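Local coordinates for protein putative phosphosugar isomerase (Silicibacter pomeroyi DSS-3, PDB 3FJ1) that is of unknown function but, as a protein built of two SIS domains, probably binds phosphosugars and may act as an isomerase or aminotransferase, at residues 213-218 against 262-267; 65-70 against 304-309. All coordinates share one frame; numbering follows the deposited sequence.

Contact 1: 213-218 against 262-267; sequences RGTSLA and AGDAAE
With chi1 at 180°, R213 turns CG to the side of its own carbonyl carbon, so that CG and the carbonyl oxygen both face the methyl of A266: CB of A266 lies 3.2 Å from R213 O and 3.8 Å from R213 CG. Beyond CG the arginine bends at chi2 and leads away, its guanidinium making a salt bridge with D106 of the second subunit. D264, with chi1 at 71°, turns its carboxylate toward the 213-218 segment; two waters join its OD2 to that segment, one at the backbone and one at the T215 hydroxyl. Water 1 accepts from S216 N (3.0 Å). It also lies 2.6 Å from R213 O and 2.8 Å from D264 OD2, and its two protons probably have to be shared among several acceptors. Water 2 donates to D264 OD2 (2.7 Å) and also bonds T215 OG1. The other carboxylate oxygen, D264 OD1, accepts from A266 N at 2.9 Å, met from well above the carboxylate plane; this caps the type I turn D264-E267 that leads into helix 267-279. Y84 OH of the second subunit bonds both D264 OD2 and T215 N, so the subunit interface covers this part. Both segments follow adjacent parallel strands of the second SIS sheet, 208-212 and 257-259, at their C-terminal ends, and lead into helices 217-231 and 267-279, with T215 also resting on helices 53-69 and 308-326.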
loop_
_atom_site.group_PDB
_atom_site.type_symbol
_atom_site.label_atom_id
_atom_site.label_comp_id
_atom_site.label_asym_id
_atom_site.label_seq_id
_atom_site.Cartn_x
_atom_site.Cartn_y
_atom_site.Cartn_z
ATOM N N ARG A 213 3.937 13.363 -2.231
ATOM C CA ARG A 213 4.998 13.272 -1.239
ATOM C C ARG A 213 4.365 13.593 0.111
ATOM O O ARG A 213 3.782 14.650 0.281
ATOM C CB ARG A 213 6.145 14.226 -1.587
ATOM C CG ARG A 213 7.340 14.238 -0.615
ATOM C CD ARG A 213 7.994 12.851 -0.504
ATOM N NE ARG A 213 9.311 12.882 0.156
ATOM C CZ ARG A 213 9.863 11.823 0.740
ATOM N NH1 ARG A 213 9.205 10.675 0.800
ATOM N NH2 ARG A 213 11.051 11.905 1.315
ATOM N N GLY A 214 4.486 12.680 1.077
ATOM C CA GLY A 214 3.776 12.859 2.337
ATOM C C GLY A 214 2.258 12.751 2.127
ATOM O O GLY A 214 1.772 11.901 1.379
ATOM N N THR A 215 1.509 13.643 2.765
ATOM C CA THR A 215 0.029 13.585 2.775
ATOM C C THR A 215 -0.573 13.471 1.374
ATOM O O THR A 215 -1.500 12.645 1.151
ATOM C CB THR A 215 -0.569 14.771 3.545
ATOM O OG1 THR A 215 0.086 14.894 4.815
ATOM C CG2 THR A 215 -2.104 14.642 3.751
ATOM N N SER A 216 -0.011 14.214 0.408
ATOM C CA SER A 216 -0.581 14.272 -0.935
ATOM C C SER A 216 -0.432 12.950 -1.708
ATOM O O SER A 216 -1.050 12.761 -2.758
ATOM C CB SER A 216 0.054 15.424 -1.715
ATOM O OG SER A 216 1.382 15.111 -2.089
ATOM N N LEU A 217 0.421 12.052 -1.212
ATOM C CA LEU A 217 0.506 10.727 -1.811
ATOM C C LEU A 217 -0.841 10.021 -1.793
ATOM O O LEU A 217 -1.130 9.251 -2.698
ATOM C CB LEU A 217 1.559 9.849 -1.124
ATOM C CG LEU A 217 1.894 8.521 -1.821
ATOM C CD1 LEU A 217 2.301 8.626 -3.289
ATOM C CD2 LEU A 217 3.025 7.849 -0.991
ATOM N N ALA A 218 -1.683 10.314 -0.809
ATOM C CA ALA A 218 -3.007 9.670 -0.707
ATOM C C ALA A 218 -3.905 10.090 -1.872
ATOM O O ALA A 218 -4.589 9.256 -2.475
ATOM C CB ALA A 218 -3.671 9.990 0.671
ATOM N N ALA A 262 0.786 19.896 -2.012
ATOM C CA ALA A 262 0.026 20.669 -1.057
ATOM C C ALA A 262 0.953 21.758 -0.522
ATOM O O ALA A 262 2.174 21.665 -0.672
ATOM C CB ALA A 262 -0.457 19.759 0.111
ATOM N N GLY A 263 0.374 22.791 0.089
ATOM C CA GLY A 263 1.153 23.861 0.738
ATOM C C GLY A 263 1.592 23.408 2.117
ATOM O O GLY A 263 1.120 23.916 3.142
ATOM N N ASP A 264 2.525 22.465 2.134
ATOM C CA ASP A 264 3.045 21.883 3.349
ATOM C C ASP A 264 4.552 21.692 3.189
ATOM O O ASP A 264 5.147 22.202 2.235
ATOM C CB ASP A 264 2.277 20.579 3.675
ATOM C CG ASP A 264 2.590 19.425 2.712
ATOM O OD1 ASP A 264 3.356 19.653 1.758
ATOM O OD2 ASP A 264 2.055 18.288 2.965
ATOM N N ALA A 265 5.169 20.985 4.130
ATOM C CA ALA A 265 6.626 20.757 4.113
ATOM C C ALA A 265 7.123 19.943 2.914
ATOM O O ALA A 265 8.306 19.982 2.585
ATOM C CB ALA A 265 7.073 20.081 5.427
ATOM N N ALA A 266 6.207 19.224 2.258
ATOM C CA ALA A 266 6.539 18.410 1.090
ATOM C C ALA A 266 6.437 19.178 -0.228
ATOM O O ALA A 266 6.824 18.654 -1.282
ATOM C CB ALA A 266 5.636 17.192 1.040
ATOM N N GLU A 267 5.967 20.418 -0.181
ATOM C CA GLU A 267 5.813 21.185 -1.406
ATOM C C GLU A 267 7.157 21.357 -2.100
ATOM O O GLU A 267 7.280 21.075 -3.280
ATOM C CB GLU A 267 5.196 22.575 -1.130
ATOM C CG GLU A 267 4.641 23.223 -2.391
ATOM C CD GLU A 267 4.072 24.606 -2.182
ATOM O OE1 GLU A 267 4.212 25.178 -1.085
ATOM O OE2 GLU A 267 3.469 25.134 -3.131
HETATM O O HOH W 1 1.918 16.403 0.846
HETATM O O HOH W 2 -0.023 17.830 4.604
#

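Contact 2: 65-70 against 304-309; sequences AELLLG and HALTDP
L67 reaches L306 first, placing its CD1 4.2 Å from L306 CD2 in a light methyl-to-methyl touch. One residue further along helix 53-69, L68 makes the closer contact. Its CA-CB bond does not aim at the partner, but chi1 of -78° sets CG anti to the carbonyl carbon and brings the branch point within 3.6 Å of L306 CD1. The same methyl lies 3.9 Å from L68 CD1 and 4.1 Å from L68 CD2, so L306 CD1 nests against the fork of L68, the two side chains crossing at a slant. L306 therefore divides its branches, CD1 to L68 and CD2 to L67. At G70 the helix ends with positive phi, and the backbone there bonds to the second subunit. On the opposing segment, L306 is held at its backbone: ND1 of H304 accepts from L306 N at 3.0 Å in a nearly straight bond (169°), the donor lying close to the imidazole plane. This bond fixes the turn of the H304 ring, while L306 O takes a bond from the Y60 hydroxyl of helix 53-69. The leucines thus join the last turn of helix 53-69, from the first SIS domain, to the bend before helix 308-326 in the second; L68 also packs on helices 153-171 and 174-181, and L306 on A64.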
loop_
_atom_site.group_PDB
_atom_site.type_symbol
_atom_site.label_atom_id
_atom_site.label_comp_id
_atom_site.label_asym_id
_atom_site.label_seq_id
_atom_site.Cartn_x
_atom_site.Cartn_y
_atom_site.Cartn_z
ATOM N N ALA A 65 -3.404 11.966 11.161
ATOM C CA ALA A 65 -3.337 11.597 12.598
ATOM C C ALA A 65 -1.907 11.639 13.168
ATOM O O ALA A 65 -1.658 12.034 14.315
ATOM C CB ALA A 65 -3.915 10.248 12.815
ATOM N N GLU A 66 -0.978 11.150 12.361
ATOM C CA GLU A 66 0.427 11.136 12.728
ATOM C C GLU A 66 0.958 12.558 12.840
ATOM O O GLU A 66 1.591 12.877 13.827
ATOM C CB GLU A 66 1.222 10.273 11.742
ATOM C CG GLU A 66 0.951 8.781 12.007
ATOM C CD GLU A 66 1.550 7.799 10.988
ATOM O OE1 GLU A 66 2.249 8.221 10.033
ATOM O OE2 GLU A 66 1.287 6.587 11.159
ATOM N N LEU A 67 0.646 13.421 11.871
ATOM C CA LEU A 67 1.124 14.829 11.906
ATOM C C LEU A 67 0.450 15.705 12.979
ATOM O O LEU A 67 1.103 16.551 13.600
ATOM C CB LEU A 67 0.993 15.483 10.525
ATOM C CG LEU A 67 1.785 14.820 9.379
ATOM C CD1 LEU A 67 1.576 15.531 8.042
ATOM C CD2 LEU A 67 3.264 14.709 9.692
ATOM N N LEU A 68 -0.836 15.491 13.227
ATOM C CA LEU A 68 -1.577 16.274 14.265
ATOM C C LEU A 68 -1.426 15.787 15.698
ATOM O O LEU A 68 -1.295 16.582 16.634
ATOM C CB LEU A 68 -3.068 16.260 13.997
ATOM C CG LEU A 68 -3.614 17.148 12.937
ATOM C CD1 LEU A 68 -5.101 16.734 12.761
ATOM C CD2 LEU A 68 -3.471 18.674 13.270
ATOM N N LEU A 69 -1.496 14.479 15.873
ATOM C CA LEU A 69 -1.541 13.867 17.180
ATOM C C LEU A 69 -0.351 12.996 17.539
ATOM O O LEU A 69 -0.169 12.624 18.719
ATOM C CB LEU A 69 -2.818 13.039 17.262
ATOM C CG LEU A 69 -4.133 13.819 17.190
ATOM C CD1 LEU A 69 -5.212 12.848 16.792
ATOM C CD2 LEU A 69 -4.435 14.514 18.502
ATOM N N GLY A 70 0.478 12.676 16.542
ATOM C CA GLY A 70 1.622 11.794 16.740
ATOM C C GLY A 70 1.259 10.318 16.985
ATOM O O GLY A 70 2.099 9.528 17.418
ATOM N N HIS A 304 -4.816 25.361 5.223
ATOM C CA HIS A 304 -4.117 24.393 6.100
ATOM C C HIS A 304 -3.519 23.261 5.266
ATOM O O HIS A 304 -4.142 22.769 4.322
ATOM C CB HIS A 304 -5.082 23.816 7.146
ATOM C CG HIS A 304 -4.407 23.095 8.271
ATOM N ND1 HIS A 304 -3.953 21.796 8.166
ATOM C CD2 HIS A 304 -4.122 23.492 9.536
ATOM C CE1 HIS A 304 -3.400 21.432 9.310
ATOM N NE2 HIS A 304 -3.494 22.444 10.159
ATOM N N ALA A 305 -2.312 22.841 5.640
ATOM C CA ALA A 305 -1.613 21.746 4.986
ATOM C C ALA A 305 -2.488 20.519 4.779
ATOM O O ALA A 305 -2.436 19.883 3.721
ATOM C CB ALA A 305 -0.412 21.333 5.819
ATOM N N LEU A 306 -3.287 20.142 5.781
ATOM C CA LEU A 306 -4.018 18.877 5.705
ATOM C C LEU A 306 -5.289 18.880 4.833
ATOM O O LEU A 306 -5.752 17.837 4.413
ATOM C CB LEU A 306 -4.329 18.370 7.123
ATOM C CG LEU A 306 -3.076 17.960 7.916
ATOM C CD1 LEU A 306 -3.428 17.563 9.358
ATOM C CD2 LEU A 306 -2.364 16.839 7.172
ATOM N N THR A 307 -5.866 20.049 4.598
ATOM C CA THR A 307 -7.036 20.177 3.738
ATOM C C THR A 307 -6.636 20.455 2.281
ATOM O O THR A 307 -7.432 20.236 1.373
ATOM C CB THR A 307 -8.019 21.278 4.275
ATOM O OG1 THR A 307 -7.262 22.393 4.760
ATOM C CG2 THR A 307 -8.878 20.720 5.457
ATOM N N ASP A 308 -5.397 20.876 2.038
ATOM C CA ASP A 308 -4.953 21.202 0.682
ATOM C C ASP A 308 -5.175 20.092 -0.342
ATOM O O ASP A 308 -5.616 20.370 -1.443
ATOM C CB ASP A 308 -3.489 21.671 0.639
ATOM C CG ASP A 308 -3.315 23.185 0.911
ATOM O OD1 ASP A 308 -4.297 23.927 1.166
ATOM O OD2 ASP A 308 -2.150 23.610 0.887
ATOM N N PRO A 309 -4.852 18.831 0.003
ATOM C CA PRO A 309 -5.055 17.762 -0.977
ATOM C C PRO A 309 -6.489 17.596 -1.493
ATOM O O PRO A 309 -6.658 17.181 -2.625
ATOM C CB PRO A 309 -4.543 16.512 -0.249
ATOM C CG PRO A 309 -3.537 17.045 0.710
ATOM C CD PRO A 309 -4.163 18.328 1.206
#

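Overall arrangement
Both contacts are partly buried and touch the second subunit, with centres about 10 Å apart. Contact 1 joins two strand-to-helix connections of the second SIS domain, though T215 also reaches helices 53-69 and 308-326, and combines one methyl packed on R213 with a water-bridged carboxylate. Contact 2 links the two SIS domains; between its two segments it touches through leucine side chains. Along the chain, contact 1 is nested within the long loop that contact 2 closes. They also meet directly: D308 OD2 probably accepts from G263 N (2.8 Å), D264 CB packs on A305 CB, and T215 OG1 lies beside L67 CD1. Thus 304-309 backs the 262-267 turn while packing on helix 53-69, and Y84 of the second subunit reaches both.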